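Local atomic coordinates of oxidoreductase, iron/ascorbate family (Shewanella oneidensis, PDB entry 3ON7), a protein that probably works as an iron(II)-dependent 2-oxoglutarate oxygenase, forming ethylene from 2-oxoglutarate and oxidising L-arginine. Residues B[217-221]-B[260-266]; B[22-27]-B[225-231]; B[42-47]-B[101-106]. All coordinates share one frame; numbering follows the deposited sequence. Where two conformers were deposited one is given.

Contact 1: B[217-221]-B[260-266]; sequences MLQEA and LSERYTA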
loop_
_atom_site.group_PDB
_atom_site.type_symbol
_atom_site.label_atom_id
_atom_site.label_comp_id
_atom_site.label_asym_id
_atom_site.label_seq_id
_atom_site.Cartn_x
_atom_site.Cartn_y
_atom_site.Cartn_z
HETATM N N MSE B 217 9.656 4.334 -18.914
HETATM C CA MSE B 217 8.528 3.823 -19.678
HETATM C C MSE B 217 8.556 4.172 -21.184
HETATM O O MSE B 217 8.069 3.385 -21.987
HETATM C CB MSE B 217 7.218 4.213 -19.021
HETATM C CG MSE B 217 6.891 3.342 -17.811
HETATM SE SE MSE B 217 5.365 4.056 -16.899
HETATM C CE MSE B 217 5.448 2.991 -15.291
ATOM N N LEU B 218 9.148 5.299 -21.569
ATOM C CA LEU B 218 9.330 5.627 -23.003
ATOM C C LEU B 218 10.529 4.890 -23.599
ATOM O O LEU B 218 10.519 4.543 -24.797
ATOM C CB LEU B 218 9.457 7.157 -23.240
ATOM C CG LEU B 218 9.471 7.645 -24.694
ATOM C CD1 LEU B 218 8.313 7.061 -25.501
ATOM C CD2 LEU B 218 9.424 9.192 -24.762
ATOM N N GLN B 219 11.553 4.643 -22.774
ATOM C CA GLN B 219 12.641 3.765 -23.190
ATOM C C GLN B 219 12.083 2.397 -23.549
ATOM O O GLN B 219 12.404 1.840 -24.612
ATOM C CB GLN B 219 13.728 3.642 -22.132
ATOM C CG GLN B 219 14.919 2.812 -22.597
ATOM C CD GLN B 219 16.059 2.724 -21.583
ATOM O OE1 GLN B 219 16.622 3.725 -21.170
ATOM N NE2 GLN B 219 16.434 1.506 -21.230
ATOM N N GLU B 220 11.238 1.862 -22.670
ATOM C CA GLU B 220 10.609 0.567 -22.903
ATOM C C GLU B 220 9.701 0.606 -24.127
ATOM O O GLU B 220 9.726 -0.321 -24.924
ATOM C CB GLU B 220 9.798 0.142 -21.677
ATOM C CG GLU B 220 9.082 -1.196 -21.818
ATOM C CD GLU B 220 10.026 -2.386 -21.934
ATOM O OE1 GLU B 220 11.225 -2.293 -21.577
ATOM O OE2 GLU B 220 9.552 -3.435 -22.367
ATOM N N ALA B 221 8.896 1.669 -24.271
ATOM C CA ALA B 221 7.959 1.757 -25.393
ATOM C C ALA B 221 8.661 1.845 -26.744
ATOM O O ALA B 221 8.130 1.375 -27.748
ATOM C CB ALA B 221 7.008 2.922 -25.224
ATOM N N LEU B 260 3.061 -0.977 -23.137
ATOM C CA LEU B 260 4.338 -0.351 -23.480
ATOM C C LEU B 260 5.111 -1.171 -24.497
ATOM O O LEU B 260 5.842 -0.626 -25.306
ATOM C CB LEU B 260 5.195 -0.182 -22.238
ATOM C CG LEU B 260 4.699 0.808 -21.188
ATOM C CD1 LEU B 260 5.474 0.613 -19.875
ATOM C CD2 LEU B 260 4.803 2.252 -21.693
ATOM N N SER B 261 4.947 -2.488 -24.422
ATOM C CA SER B 261 5.704 -3.436 -25.204
ATOM C C SER B 261 5.010 -4.792 -25.084
ATOM O O SER B 261 3.949 -4.900 -24.441
ATOM C CB SER B 261 7.137 -3.559 -24.678
ATOM O OG SER B 261 7.169 -4.285 -23.443
ATOM N N GLU B 262 5.620 -5.816 -25.683
ATOM C CA GLU B 262 5.138 -7.182 -25.580
ATOM C C GLU B 262 5.222 -7.695 -24.143
ATOM O O GLU B 262 4.551 -8.674 -23.815
ATOM C CB GLU B 262 5.933 -8.141 -26.504
ATOM C CG GLU B 262 5.793 -7.857 -28.016
ATOM C CD GLU B 262 5.713 -9.113 -28.906
ATOM O OE1 GLU B 262 6.213 -10.200 -28.510
ATOM O OE2 GLU B 262 5.143 -8.990 -30.018
ATOM N N ARG B 263 6.041 -7.043 -23.312
ATOM C CA ARG B 263 6.366 -7.518 -21.959
ATOM C C ARG B 263 5.640 -6.795 -20.833
ATOM O O ARG B 263 5.385 -7.396 -19.793
ATOM C CB ARG B 263 7.873 -7.406 -21.696
ATOM C CG ARG B 263 8.748 -8.350 -22.518
ATOM C CD ARG B 263 10.255 -8.047 -22.329
ATOM N NE ARG B 263 10.664 -8.047 -20.914
ATOM C CZ ARG B 263 11.925 -7.941 -20.476
ATOM N NH1 ARG B 263 12.943 -7.834 -21.337
ATOM N NH2 ARG B 263 12.172 -7.952 -19.162
ATOM N N TYR B 264 5.317 -5.520 -21.034
ATOM C CA TYR B 264 4.719 -4.714 -19.987
ATOM C C TYR B 264 3.608 -3.761 -20.411
ATOM O O TYR B 264 3.654 -3.152 -21.473
ATOM C CB TYR B 264 5.793 -3.823 -19.347
ATOM C CG TYR B 264 7.015 -4.508 -18.773
ATOM C CD1 TYR B 264 6.990 -5.062 -17.496
ATOM C CD2 TYR B 264 8.220 -4.520 -19.468
ATOM C CE1 TYR B 264 8.136 -5.643 -16.947
ATOM C CE2 TYR B 264 9.360 -5.081 -18.930
ATOM C CZ TYR B 264 9.315 -5.647 -17.668
ATOM O OH TYR B 264 10.440 -6.233 -17.134
ATOM N N THR B 265 2.644 -3.591 -19.515
ATOM C CA THR B 265 1.845 -2.376 -19.449
ATOM C C THR B 265 2.526 -1.427 -18.451
ATOM O O THR B 265 3.467 -1.814 -17.748
ATOM C CB THR B 265 0.444 -2.669 -18.935
ATOM O OG1 THR B 265 0.556 -3.270 -17.646
ATOM C CG2 THR B 265 -0.303 -3.604 -19.874
ATOM N N ALA B 266 2.063 -0.187 -18.371
ATOM C CA ALA B 266 2.679 0.771 -17.436
ATOM C C ALA B 266 2.472 0.263 -15.999
ATOM O O ALA B 266 3.383 0.312 -15.162
ATOM C CB ALA B 266 2.097 2.159 -17.613
HETATM O O HOH W 1 7.223 -1.244 -27.679
#
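Met217, carried as selenomethionine, crosses Leu260 at a slant and reaches past it to Ala266. Its CB sits 4.1 Å from both Leu260 methyls, CD1 and CD2. One atom further out, CG comes closer to Leu260 CD1, at 3.7 Å. The chain runs on extended beyond CG (chi2 172°), which carries the selenium to Ala266. There SE packs on Ala266 CB at 3.8 Å, and the terminal CE lies 3.4 Å from Ala266 O, at the start of helix 266-277. Pro254 and Tyr269 close in around this apolar patch.

One helical turn on, Glu220 supplies the polar part. A bend at chi2 (66°) swings its carboxylate toward the loop, where Ser261 OG donates to the anti lone pair of Glu220 OE2 over 2.7 Å. The same oxygen lies in the plane of the Tyr264 ring, 3.4 Å from CD2 at the ring edge; carboxylate and ring stand almost perpendicular, at 86°. Ser261 OG also accepts from the backbone N of Arg263 and of Tyr264, so three bonds fix the hydroxyl. At the end of helix 216-221 the backbones themselves meet: Ala221 CA makes a C-H...O contact to Leu260 O at 3.2 Å, and a water joins Ala221 O to Leu260 O.

The outer side of the loop faces the second subunit, where Arg263 forms a salt bridge with Asp85 of that chain. The bonds from N of Arg263 and N of Tyr264 to Ser261 OG define an ST turn combined with an ST motif, here shaping the loop that leads into the C-terminal helix.

Contact 2: B[22-27]-B[225-231]; sequences LRETGF and YFPSTSH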
loop_
_atom_site.group_PDB
_atom_site.type_symbol
_atom_site.label_atom_id
_atom_site.label_comp_id
_atom_site.label_asym_id
_atom_site.label_seq_id
_atom_site.Cartn_x
_atom_site.Cartn_y
_atom_site.Cartn_z
ATOM N N LEU B 22 17.285 14.172 -27.693
ATOM C CA LEU B 22 16.707 13.194 -26.774
ATOM C C LEU B 22 17.207 11.808 -27.095
ATOM O O LEU B 22 17.571 11.064 -26.195
ATOM C CB LEU B 22 15.171 13.214 -26.820
ATOM C CG LEU B 22 14.429 14.344 -26.085
ATOM C CD1 LEU B 22 12.946 14.294 -26.410
ATOM C CD2 LEU B 22 14.629 14.299 -24.567
ATOM N N ARG B 23 17.205 11.461 -28.378
ATOM C CA ARG B 23 17.732 10.171 -28.823
ATOM C C ARG B 23 19.185 10.007 -28.401
ATOM O O ARG B 23 19.573 8.953 -27.916
ATOM C CB ARG B 23 17.641 10.025 -30.353
ATOM C CG ARG B 23 18.012 8.635 -30.871
ATOM C CD ARG B 23 18.442 8.647 -32.340
ATOM N NE ARG B 23 19.714 9.346 -32.510
ATOM C CZ ARG B 23 20.904 8.851 -32.170
ATOM N NH1 ARG B 23 21.015 7.625 -31.657
ATOM N NH2 ARG B 23 21.997 9.589 -32.358
ATOM N N GLU B 24 19.987 11.045 -28.599
ATOM C CA GLU B 24 21.423 10.948 -28.324
ATOM C C GLU B 24 21.742 10.941 -26.818
ATOM O O GLU B 24 22.578 10.152 -26.377
ATOM C CB GLU B 24 22.184 12.074 -29.044
ATOM C CG GLU B 24 23.705 12.019 -28.901
ATOM C CD GLU B 24 24.305 10.692 -29.380
ATOM O OE1 GLU B 24 24.128 10.359 -30.578
ATOM O OE2 GLU B 24 24.954 9.989 -28.559
ATOM N N THR B 25 21.084 11.806 -26.037
ATOM C CA THR B 25 21.462 12.025 -24.635
ATOM C C THR B 25 20.374 11.703 -23.615
ATOM O O THR B 25 20.644 11.721 -22.423
ATOM C CB THR B 25 21.834 13.506 -24.367
ATOM O OG1 THR B 25 20.637 14.304 -24.374
ATOM C CG2 THR B 25 22.822 14.024 -25.387
ATOM N N GLY B 26 19.139 11.469 -24.059
ATOM C CA GLY B 26 18.014 11.288 -23.131
ATOM C C GLY B 26 17.373 12.582 -22.660
ATOM O O GLY B 26 16.359 12.543 -21.976
ATOM N N PHE B 27 17.952 13.719 -23.053
ATOM C CA PHE B 27 17.543 15.043 -22.591
ATOM C C PHE B 27 17.468 16.033 -23.751
ATOM O O PHE B 27 18.177 15.900 -24.751
ATOM C CB PHE B 27 18.541 15.599 -21.568
ATOM C CG PHE B 27 18.237 15.206 -20.150
ATOM C CD1 PHE B 27 18.366 13.878 -19.734
ATOM C CD2 PHE B 27 17.832 16.163 -19.221
ATOM C CE1 PHE B 27 18.084 13.520 -18.450
ATOM C CE2 PHE B 27 17.555 15.808 -17.931
ATOM C CZ PHE B 27 17.681 14.488 -17.537
ATOM N N TYR B 225 15.404 2.951 -28.195
ATOM C CA TYR B 225 15.754 3.993 -29.162
ATOM C C TYR B 225 15.886 5.350 -28.484
ATOM O O TYR B 225 16.793 6.107 -28.814
ATOM C CB TYR B 225 14.738 4.086 -30.294
ATOM C CG TYR B 225 15.136 5.060 -31.392
ATOM C CD1 TYR B 225 16.044 4.696 -32.389
ATOM C CD2 TYR B 225 14.599 6.341 -31.439
ATOM C CE1 TYR B 225 16.407 5.591 -33.414
ATOM C CE2 TYR B 225 14.962 7.245 -32.445
ATOM C CZ TYR B 225 15.865 6.863 -33.425
ATOM O OH TYR B 225 16.210 7.755 -34.407
ATOM N N PHE B 226 14.984 5.645 -27.544
ATOM C CA PHE B 226 15.107 6.825 -26.698
ATOM C C PHE B 226 15.575 6.393 -25.320
ATOM O O PHE B 226 14.854 5.700 -24.624
ATOM C CB PHE B 226 13.772 7.570 -26.602
ATOM C CG PHE B 226 13.367 8.235 -27.886
ATOM C CD1 PHE B 226 14.110 9.292 -28.397
ATOM C CD2 PHE B 226 12.268 7.798 -28.598
ATOM C CE1 PHE B 226 13.754 9.907 -29.587
ATOM C CE2 PHE B 226 11.907 8.405 -29.799
ATOM C CZ PHE B 226 12.648 9.464 -30.288
ATOM N N PRO B 227 16.789 6.795 -24.917
ATOM C CA PRO B 227 17.294 6.324 -23.631
ATOM C C PRO B 227 16.752 7.108 -22.431
ATOM O O PRO B 227 16.616 8.334 -22.515
ATOM C CB PRO B 227 18.802 6.500 -23.770
ATOM C CG PRO B 227 18.940 7.686 -24.708
ATOM C CD PRO B 227 17.821 7.497 -25.690
ATOM N N SER B 228 16.440 6.395 -21.344
ATOM C CA SER B 228 16.187 7.007 -20.041
ATOM C C SER B 228 17.512 7.132 -19.329
ATOM O O SER B 228 18.108 6.135 -18.952
ATOM C CB SER B 228 15.256 6.153 -19.193
ATOM O OG SER B 228 15.104 6.715 -17.891
ATOM N N THR B 229 17.966 8.365 -19.158
ATOM C CA THR B 229 19.355 8.654 -18.778
ATOM C C THR B 229 19.462 9.132 -17.307
ATOM O O THR B 229 18.560 9.794 -16.754
ATOM C CB THR B 229 19.975 9.721 -19.744
ATOM O OG1 THR B 229 19.853 9.275 -21.095
ATOM C CG2 THR B 229 21.443 9.954 -19.462
ATOM N N SER B 230 20.577 8.753 -16.697
ATOM C CA SER B 230 20.868 9.050 -15.320
ATOM C C SER B 230 21.229 10.523 -15.200
ATOM O O SER B 230 22.129 11.015 -15.916
ATOM C CB SER B 230 22.045 8.179 -14.855
ATOM O OG SER B 230 22.390 8.427 -13.504
ATOM N N HIS B 231 20.547 11.205 -14.282
ATOM C CA HIS B 231 20.807 12.607 -14.004
ATOM C C HIS B 231 20.875 12.884 -12.500
ATOM O O HIS B 231 20.280 12.140 -11.704
ATOM C CB HIS B 231 19.749 13.489 -14.657
ATOM C CG HIS B 231 18.343 13.089 -14.356
ATOM N ND1 HIS B 231 17.747 11.973 -14.907
ATOM C CD2 HIS B 231 17.402 13.677 -13.587
ATOM C CE1 HIS B 231 16.504 11.889 -14.472
ATOM N NE2 HIS B 231 16.273 12.908 -13.665
HETATM O O HOH W 2 18.955 5.426 -30.267
HETATM O O HOH W 3 16.455 10.961 -19.849
#
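Arg23 lies over Tyr225 and Phe27 meets His231 where helix 14-25 packs on the chain entering strand 231-234 of the double-stranded beta-helix, the core fold of 2-oxoglutarate oxygenases. His231 probably completes the iron-binding triad with His174 and Asp176.

Two contacts use ring faces. With CG anti to the backbone N (chi1 -173°), Arg23 lays that carbon over one face of Tyr225, 4.0 Å from the ring centroid, a CH-pi contact. Phe27 turns its edge to the face of His231 in a T-shaped pair, the planes at 66° and CZ 3.5 Å from His231 CG.

In the middle, Pro227 CD packs on Arg23 O at 3.2 Å, and the Phe226 ring lies beside Arg23 CA and CB. Gly26, the first residue past the helix, has positive phi (84°), and a CB there would hit Thr229 OG1.

Among the polar links, a water joins Gly26 O to Thr229 N. Thr25 OG1 accepts from Phe27 N in an ST turn and also bonds Ser21 O. Thr229 OG1 donates to Thr25 O over 2.9 Å, from above the carbonyl plane. Thr229 O accepts from His231 ND1 at 3.0 Å, in the imidazole plane, which fixes the ring's rotation.

Contact 3: B[42-47]-B[101-106]; sequences RIYTEW and SLRANI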
loop_
_atom_site.group_PDB
_atom_site.type_symbol
_atom_site.label_atom_id
_atom_site.label_comp_id
_atom_site.label_asym_id
_atom_site.label_seq_id
_atom_site.Cartn_x
_atom_site.Cartn_y
_atom_site.Cartn_z
ATOM N N ARG B 42 5.501 33.984 -10.960
ATOM C CA ARG B 42 4.408 34.181 -10.010
ATOM C C ARG B 42 4.275 32.921 -9.122
ATOM O O ARG B 42 4.047 33.016 -7.908
ATOM C CB ARG B 42 3.089 34.500 -10.762
ATOM C CG ARG B 42 2.390 35.799 -10.332
ATOM C CD ARG B 42 1.673 36.545 -11.485
ATOM N NE ARG B 42 0.540 35.793 -12.046
ATOM C CZ ARG B 42 0.382 35.438 -13.327
ATOM N NH1 ARG B 42 1.273 35.770 -14.260
ATOM N NH2 ARG B 42 -0.700 34.749 -13.687
ATOM N N ILE B 43 4.434 31.755 -9.742
ATOM C CA ILE B 43 4.384 30.476 -9.054
ATOM C C ILE B 43 5.568 30.279 -8.095
ATOM O O ILE B 43 5.359 29.875 -6.948
ATOM C CB ILE B 43 4.246 29.313 -10.075
ATOM C CG1 ILE B 43 2.796 29.254 -10.576
ATOM C CG2 ILE B 43 4.613 27.962 -9.483
ATOM C CD1 ILE B 43 2.631 28.480 -11.849
ATOM N N TYR B 44 6.787 30.576 -8.539
ATOM C CA TYR B 44 7.954 30.506 -7.662
ATOM C C TYR B 44 7.730 31.365 -6.429
ATOM O O TYR B 44 7.979 30.932 -5.291
ATOM C CB TYR B 44 9.210 31.013 -8.368
ATOM C CG TYR B 44 10.034 29.954 -9.054
ATOM C CD1 TYR B 44 9.513 29.206 -10.096
ATOM C CD2 TYR B 44 11.347 29.725 -8.688
ATOM C CE1 TYR B 44 10.280 28.252 -10.755
ATOM C CE2 TYR B 44 12.114 28.763 -9.336
ATOM C CZ TYR B 44 11.573 28.032 -10.365
ATOM O OH TYR B 44 12.324 27.070 -11.008
ATOM N N THR B 45 7.218 32.572 -6.660
ATOM C CA THR B 45 7.012 33.533 -5.592
ATOM C C THR B 45 5.997 33.052 -4.574
ATOM O O THR B 45 6.276 33.070 -3.385
ATOM C CB THR B 45 6.622 34.930 -6.144
ATOM O OG1 THR B 45 7.720 35.452 -6.905
ATOM C CG2 THR B 45 6.296 35.908 -5.016
ATOM N N GLU B 46 4.825 32.616 -5.010
ATOM C CA GLU B 46 3.786 32.307 -4.034
ATOM C C GLU B 46 3.985 30.954 -3.349
ATOM O O GLU B 46 3.513 30.756 -2.225
ATOM C CB GLU B 46 2.368 32.494 -4.601
ATOM C CG GLU B 46 1.996 31.669 -5.807
ATOM C CD GLU B 46 0.673 32.105 -6.438
ATOM O OE1 GLU B 46 0.140 33.172 -6.058
ATOM O OE2 GLU B 46 0.161 31.366 -7.311
ATOM N N TRP B 47 4.715 30.042 -3.988
ATOM C CA TRP B 47 5.022 28.767 -3.351
ATOM C C TRP B 47 6.163 28.920 -2.371
ATOM O O TRP B 47 6.147 28.325 -1.295
ATOM C CB TRP B 47 5.302 27.679 -4.393
ATOM C CG TRP B 47 4.022 27.155 -4.910
ATOM C CD1 TRP B 47 3.315 27.615 -5.968
ATOM C CD2 TRP B 47 3.256 26.094 -4.350
ATOM N NE1 TRP B 47 2.158 26.900 -6.117
ATOM C CE2 TRP B 47 2.105 25.950 -5.138
ATOM C CE3 TRP B 47 3.436 25.244 -3.268
ATOM C CZ2 TRP B 47 1.150 24.986 -4.881
ATOM C CZ3 TRP B 47 2.473 24.294 -3.009
ATOM C CH2 TRP B 47 1.350 24.172 -3.809
ATOM N N SER B 101 -5.652 29.478 -2.236
ATOM C CA SER B 101 -4.989 30.706 -2.756
ATOM C C SER B 101 -4.032 30.396 -3.899
ATOM O O SER B 101 -3.684 31.285 -4.666
ATOM C CB SER B 101 -4.276 31.502 -1.635
ATOM O OG SER B 101 -3.028 30.928 -1.261
ATOM N N LEU B 102 -3.642 29.129 -4.038
ATOM C CA LEU B 102 -2.634 28.731 -5.011
ATOM C C LEU B 102 -3.187 27.933 -6.201
ATOM O O LEU B 102 -2.483 27.744 -7.175
ATOM C CB LEU B 102 -1.545 27.900 -4.313
ATOM C CG LEU B 102 -0.703 28.498 -3.183
ATOM C CD1 LEU B 102 0.134 27.401 -2.477
ATOM C CD2 LEU B 102 0.187 29.606 -3.692
ATOM N N ARG B 103 -4.426 27.457 -6.116
ATOM C CA ARG B 103 -5.019 26.554 -7.118
ATOM C C ARG B 103 -5.020 27.091 -8.582
ATOM O O ARG B 103 -4.597 26.394 -9.515
ATOM C CB ARG B 103 -6.456 26.202 -6.693
ATOM C CG ARG B 103 -7.229 25.260 -7.654
ATOM C CD ARG B 103 -8.592 24.844 -7.079
ATOM N NE ARG B 103 -8.455 23.984 -5.887
ATOM C CZ ARG B 103 -8.506 22.644 -5.879
ATOM N NH1 ARG B 103 -8.692 21.960 -7.001
ATOM N NH2 ARG B 103 -8.353 21.972 -4.729
ATOM N N ALA B 104 -5.485 28.319 -8.778
ATOM C CA ALA B 104 -5.660 28.862 -10.129
ATOM C C ALA B 104 -4.358 28.823 -10.906
ATOM O O ALA B 104 -4.310 28.305 -12.011
ATOM C CB ALA B 104 -6.200 30.275 -10.082
ATOM N N ASN B 105 -3.301 29.356 -10.319
ATOM C CA ASN B 105 -2.024 29.448 -11.002
ATOM C C ASN B 105 -1.391 28.092 -11.223
ATOM O O ASN B 105 -0.826 27.824 -12.293
ATOM C CB ASN B 105 -1.063 30.373 -10.243
ATOM C CG ASN B 105 -1.426 31.864 -10.399
ATOM O OD1 ASN B 105 -2.191 32.231 -11.279
ATOM N ND2 ASN B 105 -0.887 32.701 -9.541
ATOM N N ILE B 106 -1.476 27.216 -10.231
ATOM C CA ILE B 106 -0.761 25.965 -10.351
ATOM C C ILE B 106 -1.472 25.042 -11.332
ATOM O O ILE B 106 -0.812 24.366 -12.090
ATOM C CB ILE B 106 -0.486 25.290 -8.979
ATOM C CG1 ILE B 106 0.744 24.392 -9.079
ATOM C CG2 ILE B 106 -1.701 24.516 -8.469
ATOM C CD1 ILE B 106 1.947 25.050 -9.705
HETATM O O HOH W 4 0.079 28.639 -7.628
#
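Leu102 sets its CD1 methyl over the six-membered ring of Trp47, on one face of the indole, 3.5 Å from that ring's centroid and 11° off its normal, a CH-pi contact. The other methyl, CD2, turns to Glu46 and packs against its CG at 3.5 Å, so one leucine fills the space between two successive residues of helix 37-51. Ile106 CD1 lies 4.0 Å from Ile43 CG2 and equally near Trp47 NE1, while Ile43 CD1 slides past the Asn105 side chain to touch Asn105 O.

Glu46 holds its CG between the backbone N and the carbonyl carbon (chi1 59°) and then runs out extended, which brings OE2 to Asn105. Asn105 ND2 donates to Glu46 OE2 over 2.8 Å, approaching from above the carboxylate plane. A water bonded to Glu46 OE2 at 2.7 Å also bonds Leu102 O and accepts from Trp47 NE1, so the indole N-H is satisfied within the interface. Replacing Glu46 with an alanine would probably leave Asn105 ND2 and the bridging water without their shared acceptor and rob Leu102 CD2 of its packing against CG.

Tyr90 and Ile154 pack on Trp47 and set this helix pair against the main sheet. Toward that sheet the contact is apolar; on its outer side a carboxylate is met by an amide and a water, so the two helices are joined here by neutral donors and not by a salt bridge.

Overall arrangement
Contacts 1 and 2 adjoin, their centres 16 Å apart, and meet directly where Gln219 OE1 lies 2.7 Å from Ser228 N, probably hydrogen-bonded. Contact 2 contains His231 of the likely iron site; contact 1 is linked to it only indirectly, through Met217 backbone bonds to Ile177 and Asn178, which follow Asp176. Contact 3 lies across the centre of the chain, its centre 35 Å from that of contact 1 and 31 Å from that of contact 2, with about 14 Å between the nearest atoms of contacts 2 and 3. Helix 103-126 spans that gap: it begins in contact 3, and its Ile124 packs on Leu22 and Phe226 of contact 2.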